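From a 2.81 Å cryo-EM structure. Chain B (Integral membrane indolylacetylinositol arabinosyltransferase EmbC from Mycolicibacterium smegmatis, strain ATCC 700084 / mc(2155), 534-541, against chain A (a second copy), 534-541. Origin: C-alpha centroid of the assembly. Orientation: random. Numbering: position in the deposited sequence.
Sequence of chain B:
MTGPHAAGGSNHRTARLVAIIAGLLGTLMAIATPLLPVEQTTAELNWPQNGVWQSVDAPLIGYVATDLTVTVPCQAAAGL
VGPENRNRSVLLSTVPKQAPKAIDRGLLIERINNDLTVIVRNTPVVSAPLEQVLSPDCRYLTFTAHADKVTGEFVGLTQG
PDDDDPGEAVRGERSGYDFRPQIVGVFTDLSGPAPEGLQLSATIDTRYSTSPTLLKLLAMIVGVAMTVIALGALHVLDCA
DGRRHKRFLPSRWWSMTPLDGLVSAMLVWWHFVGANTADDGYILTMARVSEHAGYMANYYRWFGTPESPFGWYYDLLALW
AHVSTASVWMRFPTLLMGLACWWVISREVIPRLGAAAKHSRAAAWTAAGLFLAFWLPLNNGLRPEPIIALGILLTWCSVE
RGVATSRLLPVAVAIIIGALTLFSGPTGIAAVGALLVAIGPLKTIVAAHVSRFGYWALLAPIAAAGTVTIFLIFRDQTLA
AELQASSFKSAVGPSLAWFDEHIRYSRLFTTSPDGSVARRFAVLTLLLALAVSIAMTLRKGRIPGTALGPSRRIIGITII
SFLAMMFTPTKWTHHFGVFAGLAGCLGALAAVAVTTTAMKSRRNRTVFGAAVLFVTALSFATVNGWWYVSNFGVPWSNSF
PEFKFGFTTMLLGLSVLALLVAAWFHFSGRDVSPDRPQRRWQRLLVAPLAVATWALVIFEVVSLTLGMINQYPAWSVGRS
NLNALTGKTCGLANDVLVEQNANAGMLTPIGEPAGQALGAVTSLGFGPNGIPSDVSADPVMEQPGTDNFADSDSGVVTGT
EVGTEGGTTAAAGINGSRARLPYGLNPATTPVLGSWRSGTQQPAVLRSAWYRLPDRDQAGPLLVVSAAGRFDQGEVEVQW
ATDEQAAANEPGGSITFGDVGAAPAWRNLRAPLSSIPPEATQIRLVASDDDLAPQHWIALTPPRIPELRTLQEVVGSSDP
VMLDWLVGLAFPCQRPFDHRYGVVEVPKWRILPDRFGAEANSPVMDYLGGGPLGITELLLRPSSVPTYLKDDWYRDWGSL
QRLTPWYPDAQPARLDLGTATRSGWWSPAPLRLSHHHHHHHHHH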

# COMPACT_ATOMS: atom_id res chain seq x y z
N ILE B 534 -11.08 -19.48 -20.00
CA ILE B 534 -11.63 -18.44 -20.87
C ILE B 534 -10.95 -18.46 -22.24
O ILE B 534 -11.61 -18.31 -23.28
CB ILE B 534 -11.52 -17.06 -20.19
CG1 ILE B 534 -12.45 -16.98 -19.00
CG2 ILE B 534 -11.85 -15.94 -21.14
CD1 ILE B 534 -12.23 -15.75 -18.17
N ALA B 535 -9.63 -18.67 -22.28
CA ALA B 535 -8.91 -18.68 -23.55
C ALA B 535 -9.29 -19.87 -24.41
O ALA B 535 -9.39 -19.75 -25.63
CB ALA B 535 -7.41 -18.65 -23.30
N MET B 536 -9.51 -21.04 -23.79
CA MET B 536 -9.92 -22.20 -24.57
C MET B 536 -11.38 -22.11 -24.99
O MET B 536 -11.76 -22.66 -26.03
CB MET B 536 -9.64 -23.47 -23.77
CG MET B 536 -9.83 -24.76 -24.53
SD MET B 536 -8.73 -24.88 -25.95
CE MET B 536 -7.16 -25.04 -25.12
N THR B 537 -12.22 -21.40 -24.23
CA THR B 537 -13.59 -21.17 -24.66
C THR B 537 -13.66 -20.17 -25.81
O THR B 537 -14.50 -20.32 -26.70
CB THR B 537 -14.43 -20.70 -23.47
OG1 THR B 537 -14.30 -21.66 -22.41
CG2 THR B 537 -15.89 -20.60 -23.82
N LEU B 538 -12.79 -19.16 -25.82
CA LEU B 538 -12.77 -18.22 -26.94
C LEU B 538 -12.18 -18.85 -28.19
O LEU B 538 -12.74 -18.69 -29.28
CB LEU B 538 -11.97 -16.97 -26.58
CG LEU B 538 -12.57 -15.95 -25.63
CD1 LEU B 538 -11.56 -14.87 -25.37
CD2 LEU B 538 -13.82 -15.37 -26.23
N ARG B 539 -11.05 -19.56 -28.05
CA ARG B 539 -10.29 -20.04 -29.21
C ARG B 539 -11.08 -21.05 -30.02
O ARG B 539 -11.38 -20.81 -31.20
CB ARG B 539 -8.98 -20.66 -28.74
CG ARG B 539 -8.15 -21.20 -29.87
CD ARG B 539 -7.65 -20.06 -30.71
NE ARG B 539 -6.83 -20.52 -31.83
CZ ARG B 539 -6.38 -19.71 -32.78
NH1 ARG B 539 -6.65 -18.42 -32.73
NH2 ARG B 539 -5.64 -20.19 -33.77
N LYS B 540 -11.44 -22.16 -29.42
CA LYS B 540 -12.35 -23.10 -30.04
C LYS B 540 -13.78 -22.66 -29.76
O LYS B 540 -14.03 -21.57 -29.24
CB LYS B 540 -12.08 -24.50 -29.53
CG LYS B 540 -10.68 -24.96 -29.88
CD LYS B 540 -10.36 -26.33 -29.37
CE LYS B 540 -9.01 -26.78 -29.88
NZ LYS B 540 -7.91 -25.95 -29.32
N GLY B 541 -14.74 -23.49 -30.14
CA GLY B 541 -16.11 -23.19 -29.76
C GLY B 541 -16.34 -23.39 -28.28
O GLY B 541 -17.07 -22.62 -27.64
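Chain A, residues 534-541: IAMTLRKG

No conventional hydrogen bond joins the two stretches; instead the backbones come close enough for a reciprocal pair of CA-H...O contacts, Arg539(A) CA to Leu538(B) O and Arg539(B) CA to Leu538(A) O, each 3.5 Å and almost perfectly straight, with 179° at the hydrogen. Chain A is related to chain B by an exact two-fold axis, so each contact between unlike residues occurs twice. In both copies residues 534-539 form the last part of a helix that begins earlier in the chain, and Lys540(A) and Lys540(B), with phi/psi of -85/-173°, are the first residues to leave helical geometry. The helix axes approach to 8.5 Å, and their N-to-C directions differ by 53°. The tightest backbone register falls at the C-terminal ends, where Leu538(B) CA lies 4.9 Å from Arg539(A) CA, and Arg539(B) CA equally far from Leu538(A) CA. Leu538(A) meets its own copy, its CB lying 4.2 Å from Leu538(B) CB. With chi1 m and chi2 t, each leucine also reaches back one helical turn on the partner: Leu538(A) CD1 is 4.1 Å from Ala535(B) CB, and Leu538(B) CD1 is 4.1 Å from Ala535(A) CB. The small alanine thus completes a modest apolar patch. The CA-to-CB bond of Arg539(A) points sideways to chain B, but with chi1 t, chi2 p and chi3 t the end of the side chain comes nearer: its CD packs 3.5 Å from Leu538(B) O, and its NH1 lies 3.6 Å from Thr537(B) O, which sits at the guanidinium edge. Arg539(B) does the same to chain A. A positive guanidinium near carbonyl oxygens is electrostatically reasonable, though no hydrogen bond is made. The CA-to-CB bonds of Met536(A), Thr537(A) and Lys540(A), and of their chain B counterparts, point away from the partner. Together the stretches bury 403 Å², mostly through Leu538(A), Arg539(A), Leu538(B) and Arg539(B).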

# COMPACT_ATOMS: atom_id res chain seq x y z
N ILE A 534 -6.61 -8.97 -27.90
CA ILE A 534 -6.29 -10.37 -27.64
C ILE A 534 -7.52 -11.26 -27.79
O ILE A 534 -7.45 -12.35 -28.36
CB ILE A 534 -5.64 -10.53 -26.25
CG1 ILE A 534 -4.25 -9.89 -26.23
CG2 ILE A 534 -5.51 -11.97 -25.84
CD1 ILE A 534 -3.67 -9.82 -24.86
N ALA A 535 -8.68 -10.79 -27.31
CA ALA A 535 -9.90 -11.59 -27.40
C ALA A 535 -10.37 -11.75 -28.83
O ALA A 535 -10.86 -12.82 -29.21
CB ALA A 535 -11.00 -10.96 -26.55
N MET A 536 -10.23 -10.71 -29.66
CA MET A 536 -10.62 -10.84 -31.05
C MET A 536 -9.61 -11.66 -31.85
O MET A 536 -9.98 -12.30 -32.84
CB MET A 536 -10.83 -9.46 -31.65
CG MET A 536 -11.44 -9.43 -33.04
SD MET A 536 -13.07 -10.17 -33.08
CE MET A 536 -13.99 -8.97 -32.15
N THR A 537 -8.35 -11.66 -31.44
CA THR A 537 -7.37 -12.54 -32.09
C THR A 537 -7.58 -14.00 -31.72
O THR A 537 -7.39 -14.88 -32.57
CB THR A 537 -5.96 -12.08 -31.72
OG1 THR A 537 -5.82 -10.70 -32.05
CG2 THR A 537 -4.91 -12.84 -32.49
N LEU A 538 -8.01 -14.28 -30.49
CA LEU A 538 -8.31 -15.66 -30.11
C LEU A 538 -9.59 -16.16 -30.75
O LEU A 538 -9.63 -17.27 -31.28
CB LEU A 538 -8.41 -15.81 -28.59
CG LEU A 538 -7.14 -15.76 -27.75
CD1 LEU A 538 -7.52 -15.82 -26.30
CD2 LEU A 538 -6.25 -16.91 -28.11
N ARG A 539 -10.65 -15.34 -30.70
CA ARG A 539 -11.99 -15.79 -31.10
C ARG A 539 -12.05 -16.14 -32.58
O ARG A 539 -12.32 -17.29 -32.95
CB ARG A 539 -13.01 -14.70 -30.78
CG ARG A 539 -14.41 -15.07 -31.18
CD ARG A 539 -14.90 -16.20 -30.33
NE ARG A 539 -16.26 -16.61 -30.66
CZ ARG A 539 -16.86 -17.66 -30.12
NH1 ARG A 539 -16.23 -18.38 -29.21
NH2 ARG A 539 -18.10 -17.98 -30.47
N LYS A 540 -11.79 -15.17 -33.44
CA LYS A 540 -11.63 -15.45 -34.85
C LYS A 540 -10.20 -15.88 -35.12
O LYS A 540 -9.42 -16.11 -34.19
CB LYS A 540 -12.01 -14.21 -35.66
CG LYS A 540 -13.47 -13.84 -35.45
CD LYS A 540 -13.88 -12.62 -36.21
CE LYS A 540 -15.37 -12.38 -36.07
NZ LYS A 540 -15.74 -12.05 -34.68
N GLY A 541 -9.84 -16.02 -36.39
CA GLY A 541 -8.45 -16.29 -36.70
C GLY A 541 -7.59 -15.07 -36.45
O GLY A 541 -6.45 -15.19 -35.99